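Local coordinates for VgrG protein (Vibrio cholerae, PDB 4DTH), which probably cross-links actin in host cells, acting as the toxin's actin cross-linking domain, which binds ATP and magnesium ions, at residues N29-L34 against Q164-M168; S42-Y48 against M59-D63; F118-I122 against V150-G154; P129-I133 against V141-T145. All coordinates share one frame; numbering follows the deposited sequence.

Interaction 1: residues N29-L34 against Q164-M168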
loop_
_atom_site.group_PDB
_atom_site.type_symbol
_atom_site.label_atom_id
_atom_site.label_comp_id
_atom_site.label_asym_id
_atom_site.label_seq_id
_atom_site.Cartn_x
_atom_site.Cartn_y
_atom_site.Cartn_z
ATOM N N ASN A 29 7.805 -3.330 -5.343
ATOM C CA ASN A 29 8.831 -3.150 -6.349
ATOM C C ASN A 29 8.441 -3.806 -7.673
ATOM O O ASN A 29 8.559 -5.028 -7.824
ATOM C CB ASN A 29 10.097 -3.794 -5.759
ATOM C CG ASN A 29 11.372 -3.643 -6.526
ATOM O OD1 ASN A 29 12.281 -4.473 -6.395
ATOM N ND2 ASN A 29 11.495 -2.573 -7.268
ATOM N N GLU A 30 7.968 -2.981 -8.626
ATOM C CA GLU A 30 7.554 -3.472 -9.942
ATOM C C GLU A 30 8.788 -3.694 -10.812
ATOM O O GLU A 30 9.650 -2.827 -10.905
ATOM C CB GLU A 30 6.562 -2.504 -10.599
ATOM C CG GLU A 30 5.824 -3.072 -11.800
ATOM C CD GLU A 30 4.948 -2.067 -12.526
ATOM O OE1 GLU A 30 4.109 -2.506 -13.341
ATOM O OE2 GLU A 30 5.087 -0.848 -12.276
ATOM N N LEU A 31 8.890 -4.869 -11.411
ATOM C CA LEU A 31 10.047 -5.210 -12.239
ATOM C C LEU A 31 9.859 -4.798 -13.692
ATOM O O LEU A 31 8.736 -4.795 -14.201
ATOM C CB LEU A 31 10.326 -6.720 -12.171
ATOM C CG LEU A 31 10.564 -7.351 -10.796
ATOM C CD1 LEU A 31 10.819 -8.812 -10.933
ATOM C CD2 LEU A 31 11.731 -6.682 -10.037
ATOM N N ALA A 32 10.972 -4.455 -14.363
ATOM C CA ALA A 32 10.977 -4.156 -15.794
ATOM C C ALA A 32 11.750 -5.258 -16.501
ATOM O O ALA A 32 12.689 -5.825 -15.930
ATOM C CB ALA A 32 11.636 -2.810 -16.063
ATOM N N GLY A 33 11.339 -5.562 -17.727
ATOM C CA GLY A 33 12.020 -6.533 -18.573
ATOM C C GLY A 33 11.303 -7.841 -18.796
ATOM O O GLY A 33 11.770 -8.655 -19.597
ATOM N N LEU A 34 10.203 -8.080 -18.062
ATOM C CA LEU A 34 9.443 -9.323 -18.185
ATOM C C LEU A 34 7.990 -9.134 -17.802
ATOM O O LEU A 34 7.598 -8.087 -17.263
ATOM C CB LEU A 34 10.080 -10.471 -17.341
ATOM C CG LEU A 34 10.193 -10.292 -15.809
ATOM C CD1 LEU A 34 8.861 -10.469 -15.108
ATOM C CD2 LEU A 34 11.082 -11.345 -15.217
ATOM N N GLN A 164 17.249 -9.029 -22.250
ATOM C CA GLN A 164 17.007 -8.090 -21.154
ATOM C C GLN A 164 17.625 -8.499 -19.835
ATOM O O GLN A 164 17.616 -9.679 -19.473
ATOM C CB GLN A 164 15.495 -7.899 -20.885
ATOM C CG GLN A 164 14.757 -7.111 -21.945
ATOM C CD GLN A 164 14.059 -8.014 -22.930
ATOM O OE1 GLN A 164 14.561 -9.083 -23.315
ATOM N NE2 GLN A 164 12.907 -7.561 -23.406
ATOM N N THR A 165 18.079 -7.494 -19.084
ATOM C CA THR A 165 18.471 -7.643 -17.695
ATOM C C THR A 165 17.209 -7.197 -16.948
ATOM O O THR A 165 16.617 -6.163 -17.298
ATOM C CB THR A 165 19.694 -6.782 -17.350
ATOM O OG1 THR A 165 20.798 -7.270 -18.107
ATOM C CG2 THR A 165 20.046 -6.830 -15.856
ATOM N N ILE A 166 16.767 -7.999 -15.976
ATOM C CA ILE A 166 15.580 -7.683 -15.175
ATOM C C ILE A 166 15.983 -6.625 -14.166
ATOM O O ILE A 166 16.949 -6.803 -13.427
ATOM C CB ILE A 166 14.934 -8.948 -14.558
ATOM C CG1 ILE A 166 14.554 -9.970 -15.669
ATOM C CG2 ILE A 166 13.726 -8.596 -13.671
ATOM C CD1 ILE A 166 13.799 -9.394 -16.910
ATOM N N THR A 167 15.275 -5.488 -14.205
ATOM C CA THR A 167 15.622 -4.303 -13.440
ATOM C C THR A 167 14.516 -3.745 -12.563
ATOM O O THR A 167 13.358 -4.130 -12.667
ATOM C CB THR A 167 16.162 -3.200 -14.394
ATOM O OG1 THR A 167 15.134 -2.879 -15.340
ATOM C CG2 THR A 167 17.472 -3.628 -15.133
ATOM N N MET A 168 14.904 -2.809 -11.700
ATOM C CA MET A 168 13.999 -2.082 -10.806
ATOM C C MET A 168 14.363 -0.599 -10.867
ATOM O O MET A 168 15.506 -0.263 -11.205
ATOM C CB MET A 168 14.023 -2.650 -9.378
ATOM C CG MET A 168 15.368 -3.115 -8.928
ATOM S SD MET A 168 15.333 -4.246 -7.543
ATOM C CE MET A 168 15.108 -5.826 -8.356
#
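The side chains of Asn29 and Met168 cross at about a right angle, the flat carboxamide's carbon CG 4.0 Å from Met168 CB, with Met168 SD also near Asn29 CG. Further along, the flat groups are the peptides. Ala32 N donates to Thr167 O at 2.9 Å, and Thr167 N returns a bond to Ala32 O at 3.1 Å. Both are nearly straight at hydrogen, yet the donors stand tilted from the carbonyl planes, by 27° at Thr167 O. Each carbonyl also receives a CA-H contact from the residue just before the one that donates its N-H, Leu31 CA at Thr167 O and Ile166 CA at Ala32 O.

Ile166 supplies the apolar half. Its CG1 turns beside the backbone N (chi1 -57°), and a further bend at chi2 (-47°) carries CD1 over the bare backbone of Gly33, 3.4 Å from Gly33 O, and onto Leu34 CD2 at 3.7 Å. Its other branch, CG2, meets Leu31 CD1 at 4.0 Å, and Leu31 and Leu34 both cross Ile166 at about right angles. Leu31 CD2 reaches Met168 CE at 3.9 Å, those two chains lying side by side. Phe118 of helix 101-124 touches Leu31, Leu34 and Ile166. Two reciprocal bonds round Ala32 and Thr167 are the signature of an isolated antiparallel bridge, a hydrogen-bonded pair that ties the loop before strand 173-180 to the chain around Ala32 that follows on from strand 24-30.

Interaction 2: residues S42-Y48 against M59-D63. With GOL (glycerol), chain C.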
loop_
_atom_site.group_PDB
_atom_site.type_symbol
_atom_site.label_atom_id
_atom_site.label_comp_id
_atom_site.label_asym_id
_atom_site.label_seq_id
_atom_site.Cartn_x
_atom_site.Cartn_y
_atom_site.Cartn_z
ATOM N N SER A 42 -7.109 -15.126 -11.753
ATOM C CA SER A 42 -6.150 -15.823 -10.879
ATOM C C SER A 42 -5.893 -14.962 -9.642
ATOM O O SER A 42 -6.080 -13.743 -9.696
ATOM C CB SER A 42 -4.807 -15.999 -11.588
ATOM O OG SER A 42 -4.805 -17.067 -12.517
ATOM N N ALA A 43 -5.416 -15.579 -8.547
ATOM C CA ALA A 43 -5.043 -14.843 -7.340
ATOM C C ALA A 43 -3.808 -13.999 -7.680
ATOM O O ALA A 43 -3.041 -14.373 -8.576
ATOM C CB ALA A 43 -4.720 -15.809 -6.208
ATOM N N GLN A 44 -3.638 -12.856 -6.989
ATOM C CA GLN A 44 -2.516 -11.956 -7.241
ATOM C C GLN A 44 -1.163 -12.626 -6.935
ATOM O O GLN A 44 -0.218 -12.445 -7.692
ATOM C CB GLN A 44 -2.678 -10.629 -6.473
ATOM C CG GLN A 44 -4.071 -9.960 -6.576
ATOM C CD GLN A 44 -4.519 -9.602 -7.978
ATOM O OE1 GLN A 44 -5.618 -9.967 -8.417
ATOM N NE2 GLN A 44 -3.695 -8.857 -8.702
ATOM N N LYS A 45 -1.082 -13.416 -5.853
ATOM C CA LYS A 45 0.152 -14.086 -5.439
ATOM C C LYS A 45 0.391 -15.398 -6.165
ATOM O O LYS A 45 -0.518 -16.220 -6.225
ATOM C CB LYS A 45 0.149 -14.321 -3.914
ATOM C CG LYS A 45 0.340 -13.049 -3.094
ATOM C CD LYS A 45 -0.959 -12.416 -2.619
ATOM C CE LYS A 45 -1.273 -12.785 -1.192
ATOM N NZ LYS A 45 -1.888 -11.652 -0.459
ATOM N N PHE A 46 1.609 -15.593 -6.720
ATOM C CA PHE A 46 1.963 -16.856 -7.384
ATOM C C PHE A 46 3.177 -17.533 -6.760
ATOM O O PHE A 46 3.522 -18.665 -7.114
ATOM C CB PHE A 46 2.070 -16.720 -8.914
ATOM C CG PHE A 46 3.187 -15.852 -9.439
ATOM C CD1 PHE A 46 3.006 -14.481 -9.603
ATOM C CD2 PHE A 46 4.399 -16.408 -9.827
ATOM C CE1 PHE A 46 4.032 -13.679 -10.121
ATOM C CE2 PHE A 46 5.421 -15.608 -10.353
ATOM C CZ PHE A 46 5.230 -14.249 -10.489
ATOM N N GLY A 47 3.785 -16.861 -5.790
ATOM C CA GLY A 47 4.929 -17.407 -5.083
ATOM C C GLY A 47 5.505 -16.464 -4.055
ATOM O O GLY A 47 4.982 -15.368 -3.829
ATOM N N TYR A 48 6.596 -16.894 -3.436
ATOM C CA TYR A 48 7.314 -16.089 -2.463
ATOM C C TYR A 48 8.754 -16.533 -2.336
ATOM O O TYR A 48 9.122 -17.647 -2.750
ATOM C CB TYR A 48 6.597 -16.029 -1.087
ATOM C CG TYR A 48 6.509 -17.348 -0.350
ATOM C CD1 TYR A 48 5.485 -18.253 -0.620
ATOM C CD2 TYR A 48 7.405 -17.661 0.668
ATOM C CE1 TYR A 48 5.373 -19.451 0.084
ATOM C CE2 TYR A 48 7.305 -18.859 1.377
ATOM C CZ TYR A 48 6.281 -19.745 1.088
ATOM O OH TYR A 48 6.170 -20.927 1.776
ATOM N N MET A 59 6.758 -11.459 -1.564
ATOM C CA MET A 59 5.838 -12.208 -2.405
ATOM C C MET A 59 6.082 -11.888 -3.871
ATOM O O MET A 59 6.459 -10.769 -4.214
ATOM C CB MET A 59 4.382 -11.824 -2.066
ATOM C CG MET A 59 3.946 -12.198 -0.671
ATOM S SD MET A 59 2.302 -11.524 -0.410
ATOM C CE MET A 59 1.971 -12.049 1.228
ATOM N N LEU A 60 5.799 -12.856 -4.739
ATOM C CA LEU A 60 5.838 -12.666 -6.189
ATOM C C LEU A 60 4.389 -12.475 -6.597
ATOM O O LEU A 60 3.551 -13.351 -6.342
ATOM C CB LEU A 60 6.438 -13.898 -6.887
ATOM C CG LEU A 60 7.966 -13.924 -6.978
ATOM C CD1 LEU A 60 8.593 -14.377 -5.684
ATOM C CD2 LEU A 60 8.400 -14.839 -8.083
ATOM N N THR A 61 4.070 -11.308 -7.163
ATOM C CA THR A 61 2.691 -11.004 -7.528
ATOM C C THR A 61 2.554 -10.497 -8.953
ATOM O O THR A 61 3.502 -9.930 -9.514
ATOM C CB THR A 61 2.067 -9.939 -6.562
ATOM O OG1 THR A 61 2.626 -8.648 -6.826
ATOM C CG2 THR A 61 2.230 -10.278 -5.073
ATOM N N LYS A 62 1.342 -10.630 -9.509
ATOM C CA LYS A 62 0.992 -9.994 -10.770
ATOM C C LYS A 62 0.554 -8.574 -10.381
ATOM O O LYS A 62 0.041 -8.360 -9.276
ATOM C CB LYS A 62 -0.115 -10.750 -11.534
ATOM C CG LYS A 62 -1.424 -10.987 -10.777
ATOM C CD LYS A 62 -2.527 -11.449 -11.730
ATOM C CE LYS A 62 -3.747 -11.904 -10.974
ATOM N NZ LYS A 62 -4.906 -12.161 -11.874
ATOM N N ASP A 63 0.781 -7.608 -11.261
ATOM C CA ASP A 63 0.452 -6.228 -10.932
ATOM C C ASP A 63 -0.414 -5.576 -12.014
ATOM O O ASP A 63 -1.639 -5.694 -11.949
ATOM C CB ASP A 63 1.759 -5.453 -10.642
ATOM C CG ASP A 63 1.652 -4.004 -10.186
ATOM O OD1 ASP A 63 0.547 -3.582 -9.770
ATOM O OD2 ASP A 63 2.683 -3.303 -10.221
HETATM C C1 GOL C . -6.751 -7.954 -13.284
HETATM O O1 GOL C . -5.783 -6.929 -13.128
HETATM C C2 GOL C . -6.987 -8.712 -11.998
HETATM O O2 GOL C . -5.769 -9.334 -11.588
HETATM C C3 GOL C . -8.027 -9.777 -12.244
HETATM O O3 GOL C . -8.259 -10.544 -11.072
#
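Lys62 NZ is gripped by two oxygens: Ser42 O at 2.9 Å and O2 of a glycerol, probably from the crystallisation liquor, at 3.0 Å. The ammonium stands above the Ser42 carbonyl plane, 42° out of it. It gets there because the lysine chain is fully extended beyond CG and runs across the side chain of Gln44. The same residue's backbone continues the link, Lys62 N bonding to Gln44 O.

Next comes a classic beta bulge, in which Phe46 and Gly47 both face Leu60. Phe46 N donates almost straight to Leu60 O at 3.0 Å, and Leu60 N to Gly47 O at 2.8 Å. With CG wedged between the backbone N and carbonyl carbon (chi1 66°), the Phe46 ring swings over Leu60, whose CB sits on one face in a CH-pi contact, 4.0 Å from the ring centroid. On the face that carries Lys45, Thr61 and Met59, Lys45 CG packs 3.7 Å from Met59 SD.

The two strands form a hairpin flanked on both sides: strand 45-51 bonds to strand 140-144, strand 56-68 to strand 85-97. Val36 and Met38 of strand 34-38 touch Phe46 and Lys62, while Leu114 and Phe118 of helix 101-124 pack on Leu60.

Interaction 3: residues F118-I122 against V150-G154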
loop_
_atom_site.group_PDB
_atom_site.type_symbol
_atom_site.label_atom_id
_atom_site.label_comp_id
_atom_site.label_asym_id
_atom_site.label_seq_id
_atom_site.Cartn_x
_atom_site.Cartn_y
_atom_site.Cartn_z
ATOM N N PHE A 118 15.748 -14.215 -12.651
ATOM C CA PHE A 118 14.771 -13.969 -13.723
ATOM C C PHE A 118 15.485 -13.696 -15.051
ATOM O O PHE A 118 15.010 -14.144 -16.096
ATOM C CB PHE A 118 13.858 -12.787 -13.364
ATOM C CG PHE A 118 12.606 -13.082 -12.564
ATOM C CD1 PHE A 118 11.753 -14.123 -12.930
ATOM C CD2 PHE A 118 12.207 -12.238 -11.534
ATOM C CE1 PHE A 118 10.556 -14.346 -12.238
ATOM C CE2 PHE A 118 11.010 -12.467 -10.841
ATOM C CZ PHE A 118 10.204 -13.530 -11.187
ATOM N N THR A 119 16.615 -12.945 -15.008
ATOM C CA THR A 119 17.439 -12.629 -16.195
ATOM C C THR A 119 17.881 -13.939 -16.879
ATOM O O THR A 119 17.762 -14.055 -18.098
ATOM C CB THR A 119 18.610 -11.696 -15.820
ATOM O OG1 THR A 119 18.093 -10.501 -15.231
ATOM C CG2 THR A 119 19.497 -11.342 -17.026
ATOM N N THR A 120 18.340 -14.934 -16.092
ATOM C CA THR A 120 18.737 -16.239 -16.630
ATOM C C THR A 120 17.495 -16.990 -17.114
ATOM O O THR A 120 17.536 -17.586 -18.184
ATOM C CB THR A 120 19.534 -17.026 -15.564
ATOM O OG1 THR A 120 20.708 -16.280 -15.257
ATOM C CG2 THR A 120 19.936 -18.425 -16.027
ATOM N N HIS A 121 16.385 -16.925 -16.340
ATOM C CA HIS A 121 15.138 -17.624 -16.670
ATOM C C HIS A 121 14.577 -17.251 -18.037
ATOM O O HIS A 121 14.228 -18.135 -18.799
ATOM C CB HIS A 121 14.078 -17.418 -15.571
ATOM C CG HIS A 121 12.849 -18.255 -15.772
ATOM N ND1 HIS A 121 12.784 -19.559 -15.318
ATOM C CD2 HIS A 121 11.676 -17.946 -16.383
ATOM C CE1 HIS A 121 11.576 -19.995 -15.637
ATOM N NE2 HIS A 121 10.875 -19.066 -16.285
ATOM N N ILE A 122 14.520 -15.968 -18.372
ATOM C CA ILE A 122 14.007 -15.543 -19.688
ATOM C C ILE A 122 14.986 -15.857 -20.842
ATOM O O ILE A 122 14.599 -15.850 -22.017
ATOM C CB ILE A 122 13.557 -14.067 -19.691
ATOM C CG1 ILE A 122 14.746 -13.115 -19.372
ATOM C CG2 ILE A 122 12.343 -13.857 -18.769
ATOM C CD1 ILE A 122 14.546 -11.607 -19.783
ATOM N N VAL A 150 3.409 -18.562 -16.345
ATOM C CA VAL A 150 4.618 -18.572 -17.169
ATOM C C VAL A 150 5.296 -17.217 -17.013
ATOM O O VAL A 150 4.621 -16.206 -16.787
ATOM C CB VAL A 150 4.434 -18.959 -18.671
ATOM C CG1 VAL A 150 3.960 -20.397 -18.833
ATOM C CG2 VAL A 150 3.520 -17.987 -19.421
ATOM N N ILE A 151 6.621 -17.200 -17.142
ATOM C CA ILE A 151 7.408 -15.965 -17.104
ATOM C C ILE A 151 7.936 -15.772 -18.519
ATOM O O ILE A 151 8.521 -16.703 -19.084
ATOM C CB ILE A 151 8.569 -16.052 -16.063
ATOM C CG1 ILE A 151 8.044 -16.275 -14.620
ATOM C CG2 ILE A 151 9.509 -14.816 -16.162
ATOM C CD1 ILE A 151 7.178 -15.099 -14.019
ATOM N N ALA A 152 7.768 -14.568 -19.075
ATOM C CA ALA A 152 8.235 -14.269 -20.426
ATOM C C ALA A 152 8.898 -12.909 -20.513
ATOM O O ALA A 152 8.454 -11.958 -19.873
ATOM C CB ALA A 152 7.095 -14.364 -21.422
ATOM N N ALA A 153 9.957 -12.820 -21.323
ATOM C CA ALA A 153 10.724 -11.594 -21.543
ATOM C C ALA A 153 9.895 -10.505 -22.192
ATOM O O ALA A 153 8.977 -10.797 -22.967
ATOM C CB ALA A 153 11.910 -11.899 -22.430
ATOM N N GLY A 154 10.242 -9.260 -21.878
ATOM C CA GLY A 154 9.592 -8.085 -22.443
ATOM C C GLY A 154 8.109 -8.062 -22.157
ATOM O O GLY A 154 7.698 -8.206 -21.003
#
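His121 meets Ile151 because its imidazole extends away from its own backbone N (chi1 -173°). Ile151 answers with a split of its two branches: at chi1 -61° CG1 lies beside the backbone N and CG2 opposite it, and the isoleucine can serve three helix residues at once. His121 CD2 comes within 3.7 Å of Ile151 CB, the two side chains crossing at about a right angle. CG2 of Ile151 touches Ile122 CG2 at 4.0 Å. The CD1 end goes the other way, to Phe118 CE1 at 3.9 Å, approaching that ring obliquely.

Ile122 then reaches two residues further along the strand. Its CG2 lies 3.6 Å from Ala153 N, and its CD1 rests on Ala153 CB at 3.7 Å, the small methyl admitting a close approach between helix and strand backbones. No hydrogen bond crosses this interface. His121 NE2 bonds to Gln128 O, and Ala153 N to Asn126 OD1, both in the chain just after the helix.

The packing is that of a helix laid over a strand nearly at right angles, the axes of the two short segments 8.3 Å apart. Strand 150-153 runs antiparallel beside strand 34-38, whose Leu34 and Val36 also touch Ile151, and in this buried contact Leu34 touches Phe118 of helix 101-124 as well.

Interaction 4: residues P129-I133 against V141-T145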
loop_
_atom_site.group_PDB
_atom_site.type_symbol
_atom_site.label_atom_id
_atom_site.label_comp_id
_atom_site.label_asym_id
_atom_site.label_seq_id
_atom_site.Cartn_x
_atom_site.Cartn_y
_atom_site.Cartn_z
ATOM N N PRO A 129 7.061 -21.632 -16.392
ATOM C CA PRO A 129 6.894 -21.169 -15.012
ATOM C C PRO A 129 8.233 -21.153 -14.294
ATOM O O PRO A 129 9.159 -21.895 -14.661
ATOM C CB PRO A 129 5.989 -22.227 -14.368
ATOM C CG PRO A 129 6.085 -23.418 -15.221
ATOM C CD PRO A 129 6.471 -22.982 -16.595
ATOM N N LEU A 130 8.324 -20.318 -13.260
ATOM C CA LEU A 130 9.466 -20.257 -12.360
ATOM C C LEU A 130 9.421 -21.554 -11.557
ATOM O O LEU A 130 8.325 -22.022 -11.219
ATOM C CB LEU A 130 9.250 -19.102 -11.363
ATOM C CG LEU A 130 10.157 -17.886 -11.376
ATOM C CD1 LEU A 130 10.166 -17.244 -9.998
ATOM C CD2 LEU A 130 11.595 -18.224 -11.746
ATOM N N ALA A 131 10.587 -22.152 -11.281
ATOM C CA ALA A 131 10.656 -23.381 -10.503
ATOM C C ALA A 131 11.062 -23.058 -9.060
ATOM O O ALA A 131 11.883 -22.160 -8.844
ATOM C CB ALA A 131 11.662 -24.347 -11.118
ATOM N N PRO A 132 10.507 -23.806 -8.069
ATOM C CA PRO A 132 10.932 -23.580 -6.679
ATOM C C PRO A 132 12.347 -24.125 -6.486
ATOM O O PRO A 132 12.588 -25.334 -6.622
ATOM C CB PRO A 132 9.885 -24.314 -5.836
ATOM C CG PRO A 132 9.188 -25.214 -6.745
ATOM C CD PRO A 132 9.523 -24.906 -8.164
ATOM N N ILE A 133 13.306 -23.215 -6.350
ATOM C CA ILE A 133 14.720 -23.550 -6.228
ATOM C C ILE A 133 15.336 -22.805 -5.058
ATOM O O ILE A 133 14.744 -21.854 -4.534
ATOM C CB ILE A 133 15.497 -23.232 -7.563
ATOM C CG1 ILE A 133 15.346 -21.750 -8.008
ATOM C CG2 ILE A 133 15.112 -24.184 -8.695
ATOM C CD1 ILE A 133 16.395 -20.818 -7.476
ATOM N N VAL A 141 15.372 -19.016 -1.040
ATOM C CA VAL A 141 14.544 -20.117 -1.529
ATOM C C VAL A 141 13.273 -19.564 -2.167
ATOM O O VAL A 141 12.578 -18.753 -1.550
ATOM C CB VAL A 141 14.197 -21.122 -0.384
ATOM C CG1 VAL A 141 13.223 -22.200 -0.858
ATOM C CG2 VAL A 141 15.446 -21.757 0.222
ATOM N N ILE A 142 12.968 -20.017 -3.394
ATOM C CA ILE A 142 11.730 -19.666 -4.082
ATOM C C ILE A 142 10.727 -20.764 -3.778
ATOM O O ILE A 142 11.040 -21.945 -3.932
ATOM C CB ILE A 142 11.898 -19.542 -5.634
ATOM C CG1 ILE A 142 12.889 -18.436 -6.030
ATOM C CG2 ILE A 142 10.539 -19.323 -6.317
ATOM C CD1 ILE A 142 13.340 -18.494 -7.563
ATOM N N GLU A 143 9.520 -20.371 -3.392
ATOM C CA GLU A 143 8.396 -21.273 -3.195
ATOM C C GLU A 143 7.350 -20.828 -4.215
ATOM O O GLU A 143 7.111 -19.625 -4.350
ATOM C CB GLU A 143 7.826 -21.158 -1.774
ATOM C CG GLU A 143 8.736 -21.710 -0.690
ATOM C CD GLU A 143 8.760 -23.219 -0.524
ATOM O OE1 GLU A 143 9.608 -23.702 0.259
ATOM O OE2 GLU A 143 7.944 -23.921 -1.169
ATOM N N ILE A 144 6.769 -21.775 -4.965
ATOM C CA ILE A 144 5.741 -21.481 -5.970
ATOM C C ILE A 144 4.386 -21.916 -5.426
ATOM O O ILE A 144 4.187 -23.099 -5.147
ATOM C CB ILE A 144 6.069 -22.128 -7.360
ATOM C CG1 ILE A 144 7.394 -21.579 -7.959
ATOM C CG2 ILE A 144 4.886 -22.005 -8.351
ATOM C CD1 ILE A 144 7.444 -20.037 -8.191
ATOM N N THR A 145 3.461 -20.968 -5.285
ATOM C CA THR A 145 2.121 -21.247 -4.747
ATOM C C THR A 145 1.074 -21.410 -5.833
ATOM O O THR A 145 0.045 -22.044 -5.596
ATOM C CB THR A 145 1.758 -20.263 -3.654
ATOM O OG1 THR A 145 1.756 -18.958 -4.219
ATOM C CG2 THR A 145 2.722 -20.344 -2.470
#
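The loop that leads from helix 101-124 into strand 140-144 doubles back along that strand, and Ile133 and Ile142 mark where the two come together. Ile142 N donates to Ile133 O at 2.8 Å, nearly straight at hydrogen (173°), and Val141 CA adds a CA-H contact to the same oxygen. Beyond the bond the side chains take over: Ile133 and Ile142 lie side by side, pointing the same way, their CD1 atoms 3.8 Å apart.

The loop makes no regular strand pairing here, although it runs roughly antiparallel to its neighbour. Pro132, which has no N-H to offer, instead sets its CA 3.2 Å from Ile142 O. On its other flank strand 140-144 is paired antiparallel with strand 45-51, and the salt bridge of Glu143 OE1 with Lys50 NZ accompanies that pairing.

Ile144 fills the far end of the contact. Its CG1, beside the backbone N at chi1 -62°, lies against Leu130 O at 3.4 Å and Pro132 CD at 4.0 Å, while its CD1 packs on Leu130 CB at 3.8 Å. Leu130 CD1 crosses over to Ile142 CD1 at 4.2 Å, and His117 of helix 101-124 touches Leu130, Ile133 and Ile142 alike.

How the interactions relate
Phe118 and Leu130 connect the four contacts. Phe118 CZ of interaction 3 lies 3.8 Å from Leu60 CD2 of interaction 2, and Leu60 CD2 is 3.5 Å from Leu130 CD1 of interaction 4. Interactions 1 and 3 are bound by backbone, with Gly33 O 2.8 Å from Gly154 N, and interactions 2 and 4 by the pairing of strands 45-51 and 140-144. Interaction 2 comes closest to the bound nucleotide: the side chain of Thr61 is about 5 Å from a magnesium ion and that of Lys45 about 6 Å from ATP. Segment 29-34 of interaction 1 begins directly after Glu28, which binds both magnesium ions.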